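Local coordinates for putative membrane transport protein (Vibrio parahaemolyticus RIMD 2210633, PDB 3CK6) that probably transports zinc ions into the cell as a zinc:proton symporter, of which this pentamer-forming fragment is the cytoplasmic domain, at residues Gly231-Ala234 with Leu235-Glu239; Gln190-Ala193 with Ile194-Leu197; Lys112-Arg116 with Ala117-Ile121; His27-Pro30 with Asn31-Tyr34. The protein carries 1 engineered substitution. All coordinates share one frame; numbering follows the deposited sequence.

Interaction 1 (Gly231-Ala234 with Leu235-Glu239); sequences GEVA and LFQDE
Residues Gly-231 to Glu-239 run through successive turns of one alpha helix, where Leu-235, Phe-236, Gln-237 and Asp-238 each give a backbone N-H to the carbonyl four residues earlier. The bond from Gln-237 N to Val-233 O is 3.0 Å long. Among the side chains, Gln-237 does most of the touching. Its CG is anti to the carbonyl carbon (chi1 -71°), which turns the chain back toward the preceding turn. Gln-237 CG then lies 3.3 Å from Val-233 O. The chain stays extended and carries the amide alongside that turn, where Gln-237 NE2 is 3.5 Å from Ala-234 CA. That is packing of the amide against the backbone. Asp-238 also leans back, and its CG comes 3.5 Å from Ala-234 O. Leu-235 and Phe-236 touch the earlier turn mainly through CB. The CB of Phe-236 is 3.7 Å from Glu-232 O, and the ring leads away from the turn. There it stacks on Phe-163 and meets the rings of Tyr-171 and His-173. Val-233 packs on Leu-160 of helix 134-161 and on His-173 and Gln-177 of helix 173-199. On another side of helix 209-246, Leu-235 and Asp-238 pack against Lys-178 and Gln-177 of helix 173-199 in a neighbouring subunit.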
loop_
_atom_site.group_PDB
_atom_site.type_symbol
_atom_site.label_atom_id
_atom_site.label_comp_id
_atom_site.label_asym_id
_atom_site.label_seq_id
_atom_site.Cartn_x
_atom_site.Cartn_y
_atom_site.Cartn_z
ATOM N N GLY E 231 2.681 -18.495 3.783
ATOM C CA GLY E 231 1.312 -18.860 3.408
ATOM C C GLY E 231 1.036 -20.345 3.560
ATOM O O GLY E 231 -0.040 -20.736 3.995
ATOM N N GLU E 232 2.016 -21.174 3.208
ATOM C CA GLU E 232 1.938 -22.617 3.451
ATOM C C GLU E 232 1.921 -23.000 4.943
ATOM O O GLU E 232 1.301 -23.992 5.306
ATOM C CB GLU E 232 3.101 -23.325 2.791
ATOM C CG GLU E 232 2.990 -23.393 1.287
ATOM C CD GLU E 232 3.965 -24.386 0.716
ATOM O OE1 GLU E 232 3.527 -25.496 0.366
ATOM O OE2 GLU E 232 5.175 -24.058 0.635
ATOM N N VAL E 233 2.618 -22.248 5.790
ATOM C CA VAL E 233 2.593 -22.555 7.230
ATOM C C VAL E 233 1.219 -22.258 7.833
ATOM O O VAL E 233 0.683 -23.063 8.605
ATOM C CB VAL E 233 3.703 -21.813 8.019
ATOM C CG1 VAL E 233 3.568 -22.113 9.504
ATOM C CG2 VAL E 233 5.086 -22.234 7.536
ATOM N N ALA E 234 0.662 -21.101 7.478
ATOM C CA ALA E 234 -0.704 -20.714 7.862
ATOM C C ALA E 234 -1.760 -21.741 7.435
ATOM O O ALA E 234 -2.702 -22.037 8.195
ATOM C CB ALA E 234 -1.039 -19.320 7.316
ATOM N N LEU E 235 -1.593 -22.310 6.241
ATOM C CA LEU E 235 -2.523 -23.316 5.738
ATOM C C LEU E 235 -2.394 -24.642 6.483
ATOM O O LEU E 235 -3.405 -25.300 6.749
ATOM C CB LEU E 235 -2.372 -23.528 4.223
ATOM C CG LEU E 235 -3.238 -24.587 3.508
ATOM C CD1 LEU E 235 -4.720 -24.485 3.827
ATOM C CD2 LEU E 235 -3.040 -24.418 2.016
ATOM N N PHE E 236 -1.166 -25.044 6.802
ATOM C CA PHE E 236 -0.978 -26.257 7.587
ATOM C C PHE E 236 -1.562 -26.108 8.995
ATOM O O PHE E 236 -2.068 -27.074 9.552
ATOM C CB PHE E 236 0.484 -26.712 7.625
ATOM C CG PHE E 236 0.672 -28.084 8.231
ATOM C CD1 PHE E 236 0.010 -29.198 7.695
ATOM C CD2 PHE E 236 1.497 -28.268 9.343
ATOM C CE1 PHE E 236 0.166 -30.462 8.262
ATOM C CE2 PHE E 236 1.667 -29.538 9.912
ATOM C CZ PHE E 236 0.999 -30.631 9.376
ATOM N N GLN E 237 -1.515 -24.891 9.543
ATOM C CA GLN E 237 -2.182 -24.567 10.814
ATOM C C GLN E 237 -3.704 -24.718 10.727
ATOM O O GLN E 237 -4.342 -25.235 11.663
ATOM C CB GLN E 237 -1.783 -23.171 11.300
ATOM C CG GLN E 237 -0.336 -23.107 11.795
ATOM C CD GLN E 237 0.126 -21.704 12.179
ATOM O OE1 GLN E 237 0.703 -21.498 13.259
ATOM N NE2 GLN E 237 -0.126 -20.734 11.303
ATOM N N ASP E 238 -4.282 -24.292 9.603
ATOM C CA ASP E 238 -5.705 -24.537 9.308
ATOM C C ASP E 238 -6.013 -26.027 9.145
ATOM O O ASP E 238 -7.068 -26.486 9.575
ATOM C CB ASP E 238 -6.166 -23.785 8.047
ATOM C CG ASP E 238 -6.230 -22.273 8.241
ATOM O OD1 ASP E 238 -6.380 -21.561 7.223
ATOM O OD2 ASP E 238 -6.117 -21.787 9.389
ATOM N N GLU E 239 -5.101 -26.763 8.507
ATOM C CA GLU E 239 -5.228 -28.219 8.343
ATOM C C GLU E 239 -5.350 -28.946 9.683
ATOM O O GLU E 239 -6.267 -29.755 9.885
ATOM C CB GLU E 239 -4.032 -28.779 7.570
ATOM C CG GLU E 239 -4.358 -29.309 6.197
ATOM C CD GLU E 239 -3.232 -30.140 5.604
ATOM O OE1 GLU E 239 -2.204 -29.558 5.187
ATOM O OE2 GLU E 239 -3.379 -31.378 5.539
#

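Interaction 2 (Gln190-Ala193 with Ile194-Leu197); sequences QQYA and IRDL
Gln-190 meets Ile-194 one helical turn later, by backbone and side chain together. Ile-194 N donates to Gln-190 O at 3.0 Å. Gln-190 CG lies 4.0 Å from Ile-194 CD1, so the aliphatic part of the glutamine packs on the tip of the isoleucine. The amide of Gln-190 goes elsewhere: OE1 accepts from Arg-82 N on the neighbouring sheet. Gln-191 takes part through its carbonyl, which receives the N-H of Arg-195.

Tyr-192 takes part through both backbone and ring. Asp-196 N donates to Tyr-192 O at 2.8 Å, and the ring is approached by the Arg-195 side chain. A first torsion of -175° sets CG of Arg-195 opposite the backbone N, and a bend at chi3 then turns the guanidinium back beside Tyr-192. Arg-195 NH1 is 3.6 Å from ring atom CD2 of Tyr-192 and comes in obliquely. The ring and guanidinium planes are 21° apart. CB of Tyr-192 lies over one face of the guanidinium. The group is also held by Asp-196. NE and NH2 of Arg-195 both grip Asp-196 OD1, side-on and close to the guanidinium plane. Arg-195 NH2 is 3.0 Å from Asp-196 OD1, a salt bridge. This second grip helps to fix the rotation of the guanidinium beside the tyrosine.

Ala-193 closes the series, with Leu-197 N donating to Ala-193 O at 2.8 Å. The repeated bonds from residue i+4 to residue i are those of an alpha helix. In helix 173-199, Ala-193 and Leu-197 pack on strand 77-83, and the Arg-195 and Asp-196 pair is partly exposed, with Arg-195 beside His-216 of helix 209-246.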
loop_
_atom_site.group_PDB
_atom_site.type_symbol
_atom_site.label_atom_id
_atom_site.label_comp_id
_atom_site.label_asym_id
_atom_site.label_seq_id
_atom_site.Cartn_x
_atom_site.Cartn_y
_atom_site.Cartn_z
ATOM N N GLN E 190 16.766 -5.716 2.494
ATOM C CA GLN E 190 17.857 -6.046 1.561
ATOM C C GLN E 190 17.431 -5.794 0.128
ATOM O O GLN E 190 18.217 -5.309 -0.691
ATOM C CB GLN E 190 18.257 -7.514 1.710
ATOM C CG GLN E 190 19.571 -7.925 1.006
ATOM C CD GLN E 190 20.549 -8.548 2.003
ATOM O OE1 GLN E 190 20.654 -8.067 3.133
ATOM N NE2 GLN E 190 21.225 -9.640 1.613
ATOM N N GLN E 191 16.195 -6.154 -0.184
ATOM C CA GLN E 191 15.637 -5.873 -1.509
ATOM C C GLN E 191 15.671 -4.374 -1.813
ATOM O O GLN E 191 16.081 -3.972 -2.900
ATOM C CB GLN E 191 14.209 -6.416 -1.623
ATOM C CG GLN E 191 13.631 -6.318 -3.058
ATOM C CD GLN E 191 12.173 -6.743 -3.118
ATOM O OE1 GLN E 191 11.786 -7.765 -2.567
ATOM N NE2 GLN E 191 11.357 -5.935 -3.764
ATOM N N TYR E 192 15.219 -3.559 -0.860
ATOM C CA TYR E 192 15.207 -2.121 -1.038
ATOM C C TYR E 192 16.617 -1.513 -1.108
ATOM O O TYR E 192 16.817 -0.557 -1.845
ATOM C CB TYR E 192 14.338 -1.411 -0.003
ATOM C CG TYR E 192 12.933 -1.988 0.141
ATOM C CD1 TYR E 192 12.370 -2.166 1.409
ATOM C CD2 TYR E 192 12.185 -2.388 -0.979
ATOM C CE1 TYR E 192 11.092 -2.704 1.565
ATOM C CE2 TYR E 192 10.889 -2.943 -0.830
ATOM C CZ TYR E 192 10.363 -3.088 0.450
ATOM O OH TYR E 192 9.101 -3.626 0.643
ATOM N N ALA E 193 17.569 -2.076 -0.355
ATOM C CA ALA E 193 18.963 -1.627 -0.342
ATOM C C ALA E 193 19.590 -1.839 -1.725
ATOM O O ALA E 193 20.243 -0.939 -2.272
ATOM C CB ALA E 193 19.772 -2.364 0.740
ATOM N N ILE E 194 19.326 -3.004 -2.311
ATOM C CA ILE E 194 19.807 -3.307 -3.654
ATOM C C ILE E 194 19.133 -2.412 -4.709
ATOM O O ILE E 194 19.794 -1.923 -5.638
ATOM C CB ILE E 194 19.686 -4.839 -3.973
ATOM C CG1 ILE E 194 20.628 -5.633 -3.046
ATOM C CG2 ILE E 194 19.991 -5.111 -5.508
ATOM C CD1 ILE E 194 20.282 -7.140 -2.864
ATOM N N ARG E 195 17.827 -2.183 -4.571
ATOM C CA ARG E 195 17.142 -1.241 -5.462
ATOM C C ARG E 195 17.801 0.133 -5.385
ATOM O O ARG E 195 18.112 0.735 -6.419
ATOM C CB ARG E 195 15.662 -1.102 -5.112
ATOM C CG ARG E 195 14.873 -0.219 -6.109
ATOM C CD ARG E 195 13.589 0.263 -5.481
ATOM N NE ARG E 195 13.861 1.039 -4.271
ATOM C CZ ARG E 195 13.051 1.100 -3.218
ATOM N NH1 ARG E 195 11.899 0.442 -3.220
ATOM N NH2 ARG E 195 13.389 1.822 -2.159
ATOM N N ASP E 196 18.013 0.593 -4.149
ATOM C CA ASP E 196 18.597 1.891 -3.886
ATOM C C ASP E 196 20.001 1.999 -4.444
ATOM O O ASP E 196 20.345 3.013 -5.011
ATOM C CB ASP E 196 18.591 2.208 -2.387
ATOM C CG ASP E 196 17.200 2.509 -1.858
ATOM O OD1 ASP E 196 16.240 2.608 -2.660
ATOM O OD2 ASP E 196 17.059 2.644 -0.629
ATOM N N LEU E 197 20.798 0.949 -4.272
ATOM C CA LEU E 197 22.124 0.918 -4.843
ATOM C C LEU E 197 22.041 1.104 -6.358
ATOM O O LEU E 197 22.790 1.888 -6.923
ATOM C CB LEU E 197 22.821 -0.393 -4.518
ATOM C CG LEU E 197 24.103 -0.702 -5.292
ATOM C CD1 LEU E 197 25.230 0.219 -4.832
ATOM C CD2 LEU E 197 24.447 -2.166 -5.035
#

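Interaction 3 (Lys112-Arg116 with Ala117-Ile121); sequences KIPSR and AIMEI
Ser-115 is the N-cap of helix 116-126, and its OG accepts the N-H of Ile-118 in a capping bond. Ile-118 N to Ser-115 OG is 3.2 Å and nearly straight, at 166°. The serine carbonyl starts the regular helix bonding, as Met-119 N donates to Ser-115 O at 3.1 Å. Ser-115 thus meets two N-H groups of the first turn, one with its side chain and one with its backbone. Arg-116, bent at chi2 and chi3, reaches along the helix to the next turn. Selenium of Met-119, a selenomethionine, sits at the guanidinium edge near its plane, 3.2 Å from Arg-116 NH2. Arg-116 and Glu-120 cross at about a right angle, and their flat groups are 83° apart. NH1 of Arg-116 makes a salt bridge with Glu-120 OE2 at 3.4 Å. Glu-120 OE2 also lies 3.3 Å from Arg-116 CG, so the carboxylate rides against the aliphatic part of the arginine. The main polar partner of that oxygen is Lys-148 of helix 134-161, also in a salt bridge, so Glu-120 is shared by two positive charges. Ser-115 packs on Leu-145 of that helix, while Ile-118 faces the sheet and touches Ile-98 of strand 96-103 and His-35 of strand 32-37.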
loop_
_atom_site.group_PDB
_atom_site.type_symbol
_atom_site.label_atom_id
_atom_site.label_comp_id
_atom_site.label_asym_id
_atom_site.label_seq_id
_atom_site.Cartn_x
_atom_site.Cartn_y
_atom_site.Cartn_z
ATOM N N LYS E 112 31.425 -9.380 11.452
ATOM C CA LYS E 112 31.514 -9.793 12.849
ATOM C C LYS E 112 31.905 -11.269 12.871
ATOM O O LYS E 112 32.809 -11.674 13.577
ATOM C CB LYS E 112 30.179 -9.580 13.559
ATOM C CG LYS E 112 30.136 -10.167 15.013
ATOM C CD LYS E 112 29.072 -9.483 15.845
ATOM C CE LYS E 112 27.741 -10.231 15.793
ATOM N NZ LYS E 112 26.798 -9.739 16.858
ATOM N N ILE E 113 31.219 -12.057 12.067
ATOM C CA ILE E 113 31.442 -13.495 12.007
ATOM C C ILE E 113 31.472 -13.874 10.535
ATOM O O ILE E 113 30.796 -13.236 9.754
ATOM C CB ILE E 113 30.298 -14.239 12.712
ATOM C CG1 ILE E 113 28.967 -13.522 12.424
ATOM C CG2 ILE E 113 30.553 -14.247 14.186
ATOM C CD1 ILE E 113 27.821 -14.428 12.087
ATOM N N PRO E 114 32.282 -14.881 10.162
ATOM C CA PRO E 114 32.492 -15.215 8.750
ATOM C C PRO E 114 31.218 -15.505 7.944
ATOM O O PRO E 114 30.261 -16.074 8.463
ATOM C CB PRO E 114 33.393 -16.447 8.821
ATOM C CG PRO E 114 34.143 -16.270 10.111
ATOM C CD PRO E 114 33.101 -15.741 11.043
ATOM N N SER E 115 31.236 -15.047 6.693
ATOM C CA SER E 115 30.210 -15.322 5.688
ATOM C C SER E 115 30.795 -16.332 4.699
ATOM O O SER E 115 31.899 -16.127 4.183
ATOM C CB SER E 115 29.841 -14.004 4.993
ATOM O OG SER E 115 29.482 -14.171 3.611
ATOM N N ARG E 116 30.061 -17.411 4.436
ATOM C CA ARG E 116 30.500 -18.422 3.485
ATOM C C ARG E 116 30.609 -17.813 2.075
ATOM O O ARG E 116 31.531 -18.131 1.350
ATOM C CB ARG E 116 29.578 -19.649 3.498
ATOM C CG ARG E 116 29.922 -20.688 2.436
ATOM C CD ARG E 116 30.719 -21.878 2.976
ATOM N NE ARG E 116 32.099 -21.557 3.364
ATOM C CZ ARG E 116 33.195 -22.005 2.740
ATOM N NH1 ARG E 116 33.098 -22.789 1.669
ATOM N NH2 ARG E 116 34.399 -21.664 3.192
ATOM N N ALA E 117 29.689 -16.915 1.729
ATOM C CA ALA E 117 29.721 -16.194 0.430
ATOM C C ALA E 117 31.050 -15.467 0.162
ATOM O O ALA E 117 31.634 -15.554 -0.930
ATOM C CB ALA E 117 28.579 -15.202 0.378
ATOM N N ILE E 118 31.521 -14.725 1.162
ATOM C CA ILE E 118 32.795 -14.024 1.046
ATOM C C ILE E 118 34.025 -14.964 1.097
ATOM O O ILE E 118 34.983 -14.751 0.366
ATOM C CB ILE E 118 32.888 -12.840 2.042
ATOM C CG1 ILE E 118 31.841 -11.773 1.651
ATOM C CG2 ILE E 118 34.306 -12.217 1.997
ATOM C CD1 ILE E 118 31.640 -10.682 2.670
HETATM N N MSE E 119 33.980 -16.012 1.925
HETATM C CA MSE E 119 35.000 -17.070 1.876
HETATM C C MSE E 119 35.186 -17.645 0.480
HETATM O O MSE E 119 36.314 -17.852 0.039
HETATM C CB MSE E 119 34.658 -18.238 2.823
HETATM C CG MSE E 119 34.564 -17.840 4.255
HETATM SE SE MSE E 119 34.213 -19.366 5.362
HETATM C CE MSE E 119 33.017 -18.506 6.604
ATOM N N GLU E 120 34.077 -17.914 -0.204
ATOM C CA GLU E 120 34.128 -18.497 -1.557
ATOM C C GLU E 120 34.787 -17.530 -2.551
ATOM O O GLU E 120 35.580 -17.951 -3.393
ATOM C CB GLU E 120 32.744 -19.010 -1.991
ATOM C CG GLU E 120 32.413 -20.316 -1.196
ATOM C CD GLU E 120 30.986 -20.868 -1.328
ATOM O OE1 GLU E 120 30.177 -20.396 -2.160
ATOM O OE2 GLU E 120 30.680 -21.817 -0.561
ATOM N N ILE E 121 34.517 -16.239 -2.403
ATOM C CA ILE E 121 35.184 -15.219 -3.235
ATOM C C ILE E 121 36.675 -15.145 -2.939
ATOM O O ILE E 121 37.490 -15.188 -3.857
ATOM C CB ILE E 121 34.492 -13.832 -3.114
ATOM C CG1 ILE E 121 33.054 -13.916 -3.669
ATOM C CG2 ILE E 121 35.336 -12.743 -3.800
ATOM C CD1 ILE E 121 32.094 -12.872 -3.117
#

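Interaction 4 (His27-Pro30 with Asn31-Tyr34); sequences HIQP and NHWY
Gln-29 lays its CB over the middle of the His-32 ring, 3.7 Å from the centroid and 12° off the ring normal, a CH-pi contact. The two residues are the ends of a type II beta turn, Gln-29 to His-32, with Pro-30 and Asn-31 at the corners. The turn leads into strand 32-37 of the mixed sheet. Asn-31 has a positive phi (76°), as the third position of this turn type requires. The turn is closed by His-32 N, which donates to Gln-29 O at 3.2 Å. The imidazole adds a weak bond, from ND1 to Pro-30 O, with the carbonyl oxygen at the ring edge. A contact over one face and a weak bond at the edge thus both bear on the setting of the His-32 ring.

Tyr-34 reaches back from the strand to the chain before the turn. Its CG is anti to the carbonyl carbon (chi1 -54°), which sets the ring beside Ile-28. CG2 of Ile-28 lies over one face of the ring, offset toward the rim. CB of Ile-28 is 3.8 Å from Tyr-34 CE2. His-10 of strand 7-12 also stacks on the tyrosine ring.

The phenol oxygen joins the two limbs. Gln-29 N donates to Tyr-34 OH at 2.9 Å, at the edge of the ring. A water near the ring plane is a short 2.5 Å from Tyr-34 OH. The same water oxygen donates to His-27 O at 2.8 Å.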
loop_
_atom_site.group_PDB
_atom_site.type_symbol
_atom_site.label_atom_id
_atom_site.label_comp_id
_atom_site.label_asym_id
_atom_site.label_seq_id
_atom_site.Cartn_x
_atom_site.Cartn_y
_atom_site.Cartn_z
ATOM N N HIS E 27 47.522 3.374 4.297
ATOM C CA HIS E 27 46.601 4.298 3.660
ATOM C C HIS E 27 45.829 3.533 2.577
ATOM O O HIS E 27 46.425 2.784 1.802
ATOM C CB HIS E 27 47.405 5.458 3.051
ATOM C CG HIS E 27 46.570 6.612 2.588
ATOM N ND1 HIS E 27 45.582 6.484 1.634
ATOM C CD2 HIS E 27 46.604 7.926 2.920
ATOM C CE1 HIS E 27 45.033 7.667 1.409
ATOM N NE2 HIS E 27 45.629 8.557 2.183
ATOM N N ILE E 28 44.509 3.710 2.529
ATOM C CA ILE E 28 43.700 3.049 1.506
ATOM C C ILE E 28 43.993 3.592 0.085
ATOM O O ILE E 28 44.407 4.756 -0.094
ATOM C CB ILE E 28 42.172 3.049 1.833
ATOM C CG1 ILE E 28 41.550 4.413 1.575
ATOM C CG2 ILE E 28 41.914 2.580 3.294
ATOM C CD1 ILE E 28 40.042 4.367 1.439
ATOM N N GLN E 29 43.803 2.728 -0.914
ATOM C CA GLN E 29 44.090 3.067 -2.302
ATOM C C GLN E 29 42.910 2.703 -3.197
ATOM O O GLN E 29 42.232 1.701 -2.951
ATOM C CB GLN E 29 45.349 2.340 -2.798
ATOM C CG GLN E 29 46.569 2.400 -1.875
ATOM C CD GLN E 29 47.168 3.791 -1.736
ATOM O OE1 GLN E 29 47.894 4.065 -0.778
ATOM N NE2 GLN E 29 46.854 4.678 -2.665
ATOM N N PRO E 30 42.649 3.521 -4.221
ATOM C CA PRO E 30 41.573 3.230 -5.156
ATOM C C PRO E 30 41.778 1.870 -5.830
ATOM O O PRO E 30 42.917 1.494 -6.109
ATOM C CB PRO E 30 41.676 4.378 -6.178
ATOM C CG PRO E 30 42.336 5.483 -5.432
ATOM C CD PRO E 30 43.336 4.788 -4.564
ATOM N N ASN E 31 40.682 1.138 -6.051
ATOM C CA ASN E 31 40.702 -0.202 -6.654
ATOM C C ASN E 31 41.170 -1.347 -5.730
ATOM O O ASN E 31 41.309 -2.483 -6.161
ATOM C CB ASN E 31 41.430 -0.211 -8.007
ATOM C CG ASN E 31 40.732 0.655 -9.024
ATOM O OD1 ASN E 31 41.308 1.616 -9.536
ATOM N ND2 ASN E 31 39.450 0.359 -9.273
ATOM N N HIS E 32 41.383 -1.043 -4.452
ATOM C CA HIS E 32 41.721 -2.067 -3.473
ATOM C C HIS E 32 40.483 -2.474 -2.693
ATOM O O HIS E 32 39.557 -1.667 -2.486
ATOM C CB HIS E 32 42.788 -1.564 -2.492
ATOM C CG HIS E 32 44.171 -1.445 -3.071
ATOM N ND1 HIS E 32 44.427 -0.901 -4.314
ATOM C CD2 HIS E 32 45.378 -1.770 -2.554
ATOM C CE1 HIS E 32 45.729 -0.912 -4.540
ATOM N NE2 HIS E 32 46.328 -1.447 -3.490
ATOM N N TRP E 33 40.490 -3.737 -2.252
ATOM C CA TRP E 33 39.479 -4.273 -1.352
ATOM C C TRP E 33 40.136 -4.613 -0.012
ATOM O O TRP E 33 41.175 -5.270 0.025
ATOM C CB TRP E 33 38.822 -5.515 -1.947
ATOM C CG TRP E 33 37.854 -6.211 -1.027
ATOM C CD1 TRP E 33 36.941 -5.623 -0.173
ATOM C CD2 TRP E 33 37.680 -7.627 -0.887
ATOM N NE1 TRP E 33 36.218 -6.602 0.480
ATOM C CE2 TRP E 33 36.642 -7.832 0.053
ATOM C CE3 TRP E 33 38.281 -8.749 -1.494
ATOM C CZ2 TRP E 33 36.214 -9.120 0.441
ATOM C CZ3 TRP E 33 37.840 -10.042 -1.111
ATOM C CH2 TRP E 33 36.815 -10.206 -0.161
ATOM N N TYR E 34 39.539 -4.117 1.064
ATOM C CA TYR E 34 39.985 -4.359 2.424
ATOM C C TYR E 34 38.839 -5.076 3.142
ATOM O O TYR E 34 37.752 -4.517 3.297
ATOM C CB TYR E 34 40.299 -3.034 3.125
ATOM C CG TYR E 34 41.284 -2.173 2.355
ATOM C CD1 TYR E 34 42.660 -2.261 2.606
ATOM C CD2 TYR E 34 40.852 -1.313 1.344
ATOM C CE1 TYR E 34 43.581 -1.503 1.880
ATOM C CE2 TYR E 34 41.770 -0.560 0.610
ATOM C CZ TYR E 34 43.128 -0.651 0.898
ATOM O OH TYR E 34 44.031 0.093 0.149
HETATM O O HOH W 1 46.464 0.152 0.902
#

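Along the chain the order is interaction 4, interaction 3, interaction 2, interaction 1. Interactions 3 and 4 belong to the sheet-containing end of the domain. Their centres are about 19 Å apart, and they touch where Ile-118 of helix 116-126 packs on Trp-33 of strand 32-37. Interaction 2 lies on helix 173-199 where that helix meets the sheet, its centre about 20 Å from that of interaction 3. Interaction 1 is far along helix 209-246, with its centre about 50 Å from that of interaction 4. Of the four, it alone touches other subunits. The set runs from the sheet to the long helix 209-246, whose subunit contacts are consistent with a part in building the funnel-shaped pentamer.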